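Local coordinates for EDD domain protein, DegV family (Ruminococcus gnavus, PDB 3JR7) that is a DegV-family protein of unconfirmed function that probably binds lipids, at residues A[68-71]-A[72-75]; A[102-106]-A[107-111]; A[151-155]-A[156-160]; A[224-227]-A[228-232]. All coordinates share one frame; numbering follows the deposited sequence.

Contact 1 (A[68-71]-A[72-75]); sequences LLKI and AEST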
loop_
_atom_site.group_PDB
_atom_site.type_symbol
_atom_site.label_atom_id
_atom_site.label_comp_id
_atom_site.label_asym_id
_atom_site.label_seq_id
_atom_site.Cartn_x
_atom_site.Cartn_y
_atom_site.Cartn_z
ATOM N N LEU A 68 3.140 15.612 -8.851
ATOM C CA LEU A 68 2.871 16.596 -7.791
ATOM C C LEU A 68 2.594 17.975 -8.376
ATOM O O LEU A 68 1.761 18.701 -7.873
ATOM C CB LEU A 68 4.063 16.668 -6.830
ATOM C CG LEU A 68 4.200 15.506 -5.818
ATOM C CD1 LEU A 68 5.539 15.534 -5.020
ATOM C CD2 LEU A 68 2.969 15.455 -4.873
ATOM N N LEU A 69 3.328 18.342 -9.429
ATOM C CA LEU A 69 3.122 19.668 -10.067
ATOM C C LEU A 69 1.753 19.730 -10.756
ATOM O O LEU A 69 1.040 20.733 -10.661
ATOM C CB LEU A 69 4.240 19.960 -11.085
ATOM C CG LEU A 69 5.588 20.350 -10.451
ATOM C CD1 LEU A 69 6.643 20.292 -11.487
ATOM C CD2 LEU A 69 5.547 21.760 -9.767
ATOM N N LYS A 70 1.365 18.635 -11.422
ATOM C CA LYS A 70 0.031 18.604 -12.008
ATOM C C LYS A 70 -1.068 18.709 -10.951
ATOM O O LYS A 70 -2.072 19.437 -11.121
ATOM C CB LYS A 70 -0.140 17.348 -12.880
ATOM C CG LYS A 70 -1.472 17.272 -13.582
ATOM C CD LYS A 70 -1.688 18.453 -14.555
ATOM C CE LYS A 70 -2.844 18.183 -15.510
ATOM N NZ LYS A 70 -2.924 19.223 -16.581
ATOM N N ILE A 71 -0.915 17.971 -9.853
ATOM C CA ILE A 71 -1.858 18.109 -8.719
ATOM C C ILE A 71 -1.918 19.551 -8.210
ATOM O O ILE A 71 -2.994 20.099 -7.900
ATOM C CB ILE A 71 -1.494 17.163 -7.532
ATOM C CG1 ILE A 71 -1.671 15.671 -7.935
ATOM C CG2 ILE A 71 -2.309 17.544 -6.266
ATOM C CD1 ILE A 71 -0.914 14.697 -6.989
ATOM N N ALA A 72 -0.752 20.150 -8.049
ATOM C CA ALA A 72 -0.694 21.505 -7.457
ATOM C C ALA A 72 -1.378 22.522 -8.385
ATOM O O ALA A 72 -2.070 23.439 -7.927
ATOM C CB ALA A 72 0.747 21.883 -7.179
ATOM N N GLU A 73 -1.204 22.334 -9.690
ATOM C CA GLU A 73 -1.795 23.232 -10.707
ATOM C C GLU A 73 -3.272 23.062 -10.868
ATOM O O GLU A 73 -3.983 24.037 -11.069
ATOM C CB GLU A 73 -1.167 22.976 -12.071
ATOM C CG GLU A 73 0.192 23.561 -12.143
ATOM C CD GLU A 73 1.116 22.829 -13.090
ATOM O OE1 GLU A 73 0.626 22.234 -14.097
ATOM O OE2 GLU A 73 2.331 22.839 -12.787
ATOM N N SER A 74 -3.734 21.817 -10.804
ATOM C CA SER A 74 -5.123 21.531 -11.036
ATOM C C SER A 74 -6.025 21.923 -9.876
ATOM O O SER A 74 -5.892 21.438 -8.742
ATOM C CB SER A 74 -5.327 20.038 -11.304
ATOM O OG SER A 74 -6.689 19.729 -11.098
ATOM N N THR A 75 -7.027 22.708 -10.198
ATOM C CA THR A 75 -7.994 23.125 -9.216
ATOM C C THR A 75 -8.941 21.974 -8.865
ATOM O O THR A 75 -9.384 21.857 -7.726
ATOM C CB THR A 75 -8.813 24.327 -9.731
ATOM O OG1 THR A 75 -9.891 24.554 -8.827
ATOM C CG2 THR A 75 -9.375 24.051 -11.095
#

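Contact 2 (A[102-106]-A[107-111]); sequences VTLSA and ELSGS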
loop_
_atom_site.group_PDB
_atom_site.type_symbol
_atom_site.label_atom_id
_atom_site.label_comp_id
_atom_site.label_asym_id
_atom_site.label_seq_id
_atom_site.Cartn_x
_atom_site.Cartn_y
_atom_site.Cartn_z
ATOM N N VAL A 102 -1.539 -9.160 -4.762
ATOM C CA VAL A 102 -1.683 -8.298 -3.583
ATOM C C VAL A 102 -2.286 -6.985 -4.007
ATOM O O VAL A 102 -1.761 -6.353 -4.918
ATOM C CB VAL A 102 -0.336 -8.016 -2.935
ATOM C CG1 VAL A 102 -0.554 -7.096 -1.650
ATOM C CG2 VAL A 102 0.359 -9.341 -2.573
ATOM N N THR A 103 -3.412 -6.615 -3.412
ATOM C CA THR A 103 -4.158 -5.437 -3.800
ATOM C C THR A 103 -4.407 -4.504 -2.654
ATOM O O THR A 103 -4.343 -4.882 -1.481
ATOM C CB THR A 103 -5.560 -5.769 -4.424
ATOM O OG1 THR A 103 -6.478 -6.201 -3.414
ATOM C CG2 THR A 103 -5.445 -6.825 -5.542
ATOM N N LEU A 104 -4.687 -3.261 -3.019
ATOM C CA LEU A 104 -5.346 -2.295 -2.147
ATOM C C LEU A 104 -6.519 -2.914 -1.386
ATOM O O LEU A 104 -7.214 -3.784 -1.902
ATOM C CB LEU A 104 -5.902 -1.146 -3.009
ATOM C CG LEU A 104 -4.971 -0.016 -3.426
ATOM C CD1 LEU A 104 -5.494 0.605 -4.746
ATOM C CD2 LEU A 104 -4.839 1.000 -2.312
ATOM N N SER A 105 -6.767 -2.403 -0.190
ATOM C CA SER A 105 -7.976 -2.698 0.547
ATOM C C SER A 105 -9.217 -2.701 -0.314
ATOM O O SER A 105 -9.529 -1.716 -1.065
ATOM C CB SER A 105 -8.201 -1.673 1.662
ATOM O OG SER A 105 -9.468 -1.919 2.285
ATOM N N ALA A 106 -9.984 -3.782 -0.171
ATOM C CA ALA A 106 -11.254 -3.901 -0.898
ATOM C C ALA A 106 -12.209 -2.804 -0.481
ATOM O O ALA A 106 -13.128 -2.481 -1.214
ATOM C CB ALA A 106 -11.887 -5.285 -0.698
ATOM N N GLU A 107 -12.028 -2.202 0.674
ATOM C CA GLU A 107 -12.934 -1.127 1.074
ATOM C C GLU A 107 -12.545 0.238 0.535
ATOM O O GLU A 107 -13.288 1.216 0.748
ATOM C CB GLU A 107 -12.959 -1.009 2.575
ATOM C CG GLU A 107 -13.356 -2.224 3.255
ATOM C CD GLU A 107 -14.815 -2.450 3.132
ATOM O OE1 GLU A 107 -15.605 -1.489 3.334
ATOM O OE2 GLU A 107 -15.149 -3.586 2.801
ATOM N N LEU A 108 -11.379 0.340 -0.104
ATOM C CA LEU A 108 -10.925 1.626 -0.653
ATOM C C LEU A 108 -10.878 1.670 -2.181
ATOM O O LEU A 108 -10.683 2.724 -2.759
ATOM C CB LEU A 108 -9.545 1.949 -0.083
ATOM C CG LEU A 108 -9.430 2.016 1.450
ATOM C CD1 LEU A 108 -7.958 2.134 1.894
ATOM C CD2 LEU A 108 -10.290 3.162 2.011
ATOM N N SER A 109 -11.039 0.527 -2.848
ATOM C CA SER A 109 -10.730 0.429 -4.279
ATOM C C SER A 109 -11.403 -0.823 -4.852
ATOM O O SER A 109 -11.524 -1.808 -4.165
ATOM C CB SER A 109 -9.218 0.277 -4.472
ATOM O OG SER A 109 -8.863 0.018 -5.825
ATOM N N GLY A 110 -11.755 -0.787 -6.123
ATOM C CA GLY A 110 -12.225 -1.980 -6.827
ATOM C C GLY A 110 -11.102 -2.910 -7.313
ATOM O O GLY A 110 -11.374 -3.919 -8.010
ATOM N N SER A 111 -9.862 -2.644 -6.896
ATOM C CA SER A 111 -8.697 -3.411 -7.373
ATOM C C SER A 111 -8.839 -4.888 -6.960
ATOM O O SER A 111 -8.682 -5.774 -7.797
ATOM C CB SER A 111 -7.367 -2.803 -6.868
ATOM O OG SER A 111 -6.245 -3.503 -7.401
HETATM O O HOH W 1 -9.055 -3.044 -3.772
#

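Contact 3 (A[151-155]-A[156-160]); sequences QQCEK and AGMTF. With PO4 (phosphate ion), chain D.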
loop_
_atom_site.group_PDB
_atom_site.type_symbol
_atom_site.label_atom_id
_atom_site.label_comp_id
_atom_site.label_asym_id
_atom_site.label_seq_id
_atom_site.Cartn_x
_atom_site.Cartn_y
_atom_site.Cartn_z
ATOM N N GLN A 151 7.231 -13.825 -0.566
ATOM C CA GLN A 151 8.570 -14.278 -0.974
ATOM C C GLN A 151 9.278 -14.995 0.168
ATOM O O GLN A 151 9.961 -15.981 -0.044
ATOM C CB GLN A 151 9.396 -13.064 -1.421
ATOM C CG GLN A 151 10.904 -13.339 -1.796
ATOM C CD GLN A 151 11.666 -12.030 -2.088
ATOM O OE1 GLN A 151 11.592 -11.083 -1.339
ATOM N NE2 GLN A 151 12.331 -11.977 -3.186
ATOM N N GLN A 152 9.121 -14.482 1.385
ATOM C CA GLN A 152 9.745 -15.111 2.553
ATOM C C GLN A 152 9.195 -16.527 2.743
ATOM O O GLN A 152 9.967 -17.488 2.873
ATOM C CB GLN A 152 9.540 -14.244 3.808
ATOM C CG GLN A 152 10.176 -14.829 5.092
ATOM C CD GLN A 152 9.682 -14.140 6.377
ATOM O OE1 GLN A 152 8.903 -13.184 6.345
ATOM N NE2 GLN A 152 10.118 -14.646 7.503
ATOM N N CYS A 153 7.877 -16.676 2.686
ATOM C CA CYS A 153 7.239 -18.002 2.776
ATOM C C CYS A 153 7.698 -18.954 1.671
ATOM O O CYS A 153 8.009 -20.135 1.928
ATOM C CB CYS A 153 5.747 -17.854 2.715
ATOM S SG CYS A 153 5.104 -16.973 4.150
ATOM N N GLU A 154 7.735 -18.449 0.445
ATOM C CA GLU A 154 8.219 -19.250 -0.703
ATOM C C GLU A 154 9.666 -19.712 -0.463
ATOM O O GLU A 154 9.974 -20.877 -0.653
ATOM C CB GLU A 154 8.110 -18.488 -2.015
ATOM C CG GLU A 154 6.692 -18.536 -2.683
ATOM C CD GLU A 154 6.371 -19.870 -3.371
ATOM O OE1 GLU A 154 7.309 -20.662 -3.609
ATOM O OE2 GLU A 154 5.172 -20.137 -3.683
ATOM N N LYS A 155 10.506 -18.808 0.042
ATOM C CA LYS A 155 11.885 -19.125 0.327
ATOM C C LYS A 155 12.010 -20.180 1.437
ATOM O O LYS A 155 12.907 -21.035 1.379
ATOM C CB LYS A 155 12.657 -17.846 0.674
ATOM C CG LYS A 155 14.051 -18.080 1.156
ATOM C CD LYS A 155 14.934 -16.826 1.088
ATOM C CE LYS A 155 16.321 -17.130 1.694
ATOM N NZ LYS A 155 17.299 -16.012 1.469
ATOM N N ALA A 156 11.095 -20.160 2.405
ATOM C CA ALA A 156 11.052 -21.199 3.436
ATOM C C ALA A 156 10.570 -22.567 2.907
ATOM O O ALA A 156 10.557 -23.529 3.666
ATOM C CB ALA A 156 10.226 -20.757 4.618
ATOM N N GLY A 157 10.168 -22.670 1.639
ATOM C CA GLY A 157 9.685 -23.942 1.087
ATOM C C GLY A 157 8.234 -24.315 1.396
ATOM O O GLY A 157 7.877 -25.470 1.352
HETATM N N MSE A 158 7.367 -23.357 1.694
HETATM C CA MSE A 158 5.982 -23.682 1.966
HETATM C C MSE A 158 5.271 -24.180 0.709
HETATM O O MSE A 158 5.644 -23.831 -0.408
HETATM C CB MSE A 158 5.251 -22.486 2.560
HETATM C CG MSE A 158 5.764 -22.130 3.892
HETATM SE SE MSE A 158 4.681 -20.827 4.766
HETATM C CE MSE A 158 3.969 -21.833 6.275
ATOM N N THR A 159 4.242 -24.996 0.890
ATOM C CA THR A 159 3.309 -25.265 -0.205
ATOM C C THR A 159 2.516 -23.992 -0.534
ATOM O O THR A 159 2.482 -23.033 0.252
ATOM C CB THR A 159 2.307 -26.344 0.174
ATOM O OG1 THR A 159 1.471 -25.832 1.225
ATOM C CG2 THR A 159 3.068 -27.623 0.671
ATOM N N PHE A 160 1.872 -23.993 -1.684
ATOM C CA PHE A 160 0.950 -22.884 -2.061
ATOM C C PHE A 160 -0.056 -22.540 -0.949
ATOM O O PHE A 160 -0.149 -21.380 -0.520
ATOM C CB PHE A 160 0.241 -23.224 -3.361
ATOM C CG PHE A 160 -0.755 -22.158 -3.846
ATOM C CD1 PHE A 160 -0.317 -20.954 -4.359
ATOM C CD2 PHE A 160 -2.106 -22.400 -3.813
ATOM C CE1 PHE A 160 -1.214 -19.997 -4.801
ATOM C CE2 PHE A 160 -3.028 -21.453 -4.252
ATOM C CZ PHE A 160 -2.570 -20.227 -4.747
HETATM P P PO4 D . 1.923 -26.931 -4.049
HETATM O O1 PO4 D . 2.066 -26.428 -5.501
HETATM O O2 PO4 D . 2.492 -25.883 -3.135
HETATM O O3 PO4 D . 0.477 -27.093 -3.682
HETATM O O4 PO4 D . 2.563 -28.287 -3.799
#

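Contact 4 (A[224-227]-A[228-232]); sequences RGMK and KALVK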
loop_
_atom_site.group_PDB
_atom_site.type_symbol
_atom_site.label_atom_id
_atom_site.label_comp_id
_atom_site.label_asym_id
_atom_site.label_seq_id
_atom_site.Cartn_x
_atom_site.Cartn_y
_atom_site.Cartn_z
ATOM N N ARG A 224 -1.612 19.316 17.303
ATOM C CA ARG A 224 -1.302 20.574 16.634
ATOM C C ARG A 224 0.087 20.575 16.068
ATOM O O ARG A 224 1.055 20.499 16.781
ATOM C CB ARG A 224 -1.477 21.753 17.585
ATOM C CG ARG A 224 -2.882 21.910 18.028
ATOM C CD ARG A 224 -3.083 23.267 18.665
ATOM N NE ARG A 224 -4.466 23.410 19.070
ATOM C CZ ARG A 224 -4.947 24.457 19.738
ATOM N NH1 ARG A 224 -4.172 25.473 20.089
ATOM N NH2 ARG A 224 -6.219 24.476 20.066
ATOM N N GLY A 225 0.184 20.672 14.766
ATOM C CA GLY A 225 1.456 20.656 14.089
ATOM C C GLY A 225 2.037 19.267 13.851
ATOM O O GLY A 225 1.797 18.306 14.596
HETATM N N MSE A 226 2.854 19.192 12.824
HETATM C CA MSE A 226 3.362 17.935 12.318
HETATM C C MSE A 226 4.316 17.279 13.306
HETATM O O MSE A 226 4.392 16.060 13.390
HETATM C CB MSE A 226 4.057 18.241 10.995
HETATM C CG MSE A 226 4.563 17.136 10.289
HETATM SE SE MSE A 226 3.298 15.732 9.957
HETATM C CE MSE A 226 1.904 16.737 8.972
ATOM N N LYS A 227 5.087 18.086 14.036
ATOM C CA LYS A 227 6.097 17.539 14.925
ATOM C C LYS A 227 5.449 16.734 16.037
ATOM O O LYS A 227 5.877 15.595 16.339
ATOM C CB LYS A 227 6.933 18.660 15.528
ATOM C CG LYS A 227 8.102 18.133 16.362
ATOM C CD LYS A 227 8.919 19.295 16.961
ATOM C CE LYS A 227 9.063 19.162 18.462
ATOM N NZ LYS A 227 7.716 19.241 19.181
ATOM N N LYS A 228 4.424 17.317 16.662
ATOM C CA LYS A 228 3.697 16.587 17.697
ATOM C C LYS A 228 2.896 15.396 17.095
ATOM O O LYS A 228 2.785 14.341 17.725
ATOM C CB LYS A 228 2.795 17.504 18.486
ATOM C CG LYS A 228 3.562 18.334 19.497
ATOM C CD LYS A 228 2.626 19.321 20.232
ATOM C CE LYS A 228 3.398 20.196 21.240
ATOM N NZ LYS A 228 2.523 20.329 22.479
ATOM N N ALA A 229 2.354 15.560 15.895
ATOM C CA ALA A 229 1.579 14.473 15.266
ATOM C C ALA A 229 2.479 13.257 14.983
ATOM O O ALA A 229 2.064 12.109 15.150
ATOM C CB ALA A 229 0.880 14.960 13.983
ATOM N N LEU A 230 3.725 13.486 14.591
ATOM C CA LEU A 230 4.595 12.344 14.301
ATOM C C LEU A 230 4.917 11.550 15.572
ATOM O O LEU A 230 4.956 10.305 15.553
ATOM C CB LEU A 230 5.831 12.758 13.523
ATOM C CG LEU A 230 5.537 13.325 12.148
ATOM C CD1 LEU A 230 6.882 13.751 11.590
ATOM C CD2 LEU A 230 4.805 12.346 11.148
ATOM N N VAL A 231 5.090 12.256 16.683
ATOM C CA VAL A 231 5.279 11.603 17.979
ATOM C C VAL A 231 4.039 10.805 18.354
ATOM O O VAL A 231 4.154 9.671 18.774
ATOM C CB VAL A 231 5.594 12.651 19.104
ATOM C CG1 VAL A 231 5.573 12.026 20.506
ATOM C CG2 VAL A 231 6.952 13.360 18.801
ATOM N N LYS A 232 2.855 11.394 18.229
ATOM C CA LYS A 232 1.637 10.677 18.563
ATOM C C LYS A 232 1.449 9.462 17.626
ATOM O O LYS A 232 0.988 8.409 18.070
ATOM C CB LYS A 232 0.404 11.573 18.488
ATOM C CG LYS A 232 0.342 12.635 19.543
ATOM C CD LYS A 232 -1.073 12.975 19.969
ATOM C CE LYS A 232 -1.138 14.304 20.749
ATOM N NZ LYS A 232 -2.556 14.715 21.059
HETATM O O HOH W 2 3.855 20.121 16.536
#

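Contact 1 (A[68-71]-A[72-75])
Residues 68-75 form the last turn and C-terminal exit of helix 64-73, and Ala72, Glu73 and Ser74 each reach back four residues for a carbonyl. Ala72 N donates to Leu68 O, Glu73 N to Leu69 O and Ser74 N to Lys70 O, all at 2.9 Å. The N-H directions are similar too, with angles at the hydrogen between 150° and 153°. The third bond comes from the first residue to leave helical backbone angles, so the ladder persists for one amide beyond the helix proper. Ser74 CB sits 3.3 Å from Lys70 O, the oxygen that accepts its own amide. Its hydroxyl is anti to the backbone N (chi1 161°), directed along the outgoing chain, where it is hydrogen-bonded to Ser76 O.

Lys70 runs the other way, lying over Ile51, Thr54 and Trp56 of the neighbouring strands; its ammonium has a long, weak ion pair with Glu52, while Glu73 OE1 stays 5.3 Å from Lys70 NZ, not in contact. Ile71 also packs on Ile51, so one side of the helix end rests on strand 42-51 of the N-terminal sheet. The carboxylate of Glu73 folds back over the preceding turn, its CG beside its own backbone N. There Glu73 OE2 comes to 3.3 Å from Leu69 O, an approach of two acceptors, and to 3.9 Å from Leu69 CB.

Contact 2 (A[102-106]-A[107-111])
The connection between strand 98-103 and helix 111-126 lines part of the pocket that holds a polyether chain in the crystal, probably from the crystallisation liquor. It begins with a type I beta turn over residues 105-108, closed by Leu108 N donating to Ser105 O at 2.9 Å. The serine side chain braces the same turn: Ser105 OG accepts from Glu107 N at 3.0 Å and is also hydrogen-bonded to Gly215 O. Behind it, Ser105 CB packs against Leu108 CD1 at 3.8 Å.

Further on, Ser109 OG takes the amide of Ser111 (N to OG 3.0 Å), an ST turn across Gly110, the N-cap of the helix. Leu104 presses its CD1 branch alongside this hydroxyl, 3.6 Å from Ser109 OG. A water joins the two arms, 2.7 Å from Leu104 O and 2.8 Å from Ser109 O. Thr103 OG1, wedged between its own N and carbonyl carbon (chi1 73°), also bonds to Leu104 O, while Thr103 CB faces Ser111 OG, which is held by Tyr88 and Asp27. Replacing Thr103 with a valine would keep the bulk, yet would probably leave Leu104 O with the water but without its hydroxyl donor.

Ser109 OG also bonds to an ether oxygen of the polyether. Because an ether can only accept, this hydroxyl must donate into the pocket while accepting from the helix amide, consistent with a part in holding an oxygen-bearing ligand.

Contact 3 (A[151-155]-A[156-160])
Glu154 O receives Gly157 N at 2.9 Å in the Schellman motif that ends helix 141-155. The companion bond reaches round it: Met158 N donates to Cys153 O, longer at 3.3 Å but almost straight, 170° at the hydrogen. Ala156 N closes the last regular turn onto Gln152 O at 2.9 Å. Gly157 makes the reversal with a positive phi (81°), where a CB would be jammed against the carbonyl oxygen of Ala156.

The reversed chain enters helix 160-173 at Thr159, the N-cap, whose side chain caps a backbone N and whose own N bonds to Glu162, so two helix ends meet within five residues. Near the entrance lies a phosphate, probably from the crystallisation liquor, hydrogen-bonded to Gln130. Glu154 turns its carboxylate into the interior, forming a salt bridge with Arg98 and a hydrogen bond with Tyr100, both on strand 98-103.

The apolar side of the turn is filled by Met158, a selenomethionine, bent at its last torsion and packed with Cys153 against Val163 and Ser166. Here Met158 SE lies alongside the cysteine, 3.8 Å from Cys153 CB and 3.9 Å from Cys153 SG.

Contact 4 (A[224-227]-A[228-232])
The flat groups joining Gly225 and Met226 to Ala229 and Leu230 are backbone carbonyls at the start of helix 226-240. Ala229 N meets the Gly225 carbonyl in its plane, 3.1 Å from Gly225 O, while Leu230 N approaches Met226 O at 2.9 Å from a direction tilted 27° out of that carbonyl's plane. Beside these donors come carbon atoms: Ala229 CB lies 3.5 Å from Gly225 O, and Leu230 CG 3.2 Å from Met226 O. The next bond, Val231 N to Lys227 O, is weak.

Gly225 is the N-cap, with backbone angles at which a CB would crowd the carbonyl oxygen of Arg224. A water serves the first turn: it accepts from Lys228 N and donates to Arg224 O, satisfying an amide that has no earlier turn of helix to pair with. The aliphatic chain of Lys228 runs past the same carbonyl.

Met226, a selenomethionine, carries the apolar part. With CG anti to its backbone N (chi1 -177°) and both later torsions bent, it brings Met226 SE to 3.9 Å from Leu230 CD2, the two side chains crossing at a slant. With an alanine in place of Leu230, the selenium would probably lose its partner one turn on and be freer to swing, leaving a gap toward Val263.

Leu230 and Met226 both touch Arg259 of helix 257-270, while Ala229 packs on Lys206 and Ile208 of strand 205-211 and on Ala223 of strand 217-224, so the helix start is held between a neighbouring helix and the edge of the second sheet.

Overall arrangement
The four contacts follow one another along the chain, each complete before the next begins, and none touches another. Contact 2 lies deepest, about 9 Å from the chain centre, while the other three lie 22 to 23 Å out. Contacts 1 and 3 sit on opposite sides of that centre, their own centres about 43 Å apart; contacts 3 and 4 are likewise opposed, at about 39 Å. Contacts 1, 2 and 3 belong with the first sheet, and strand 98-103 links two of them, running into contact 2 and supplying partners for Glu154 of contact 3. Contact 4 belongs to the second sheet. Helix ends thus mark the periphery, and a loop lines the central pocket.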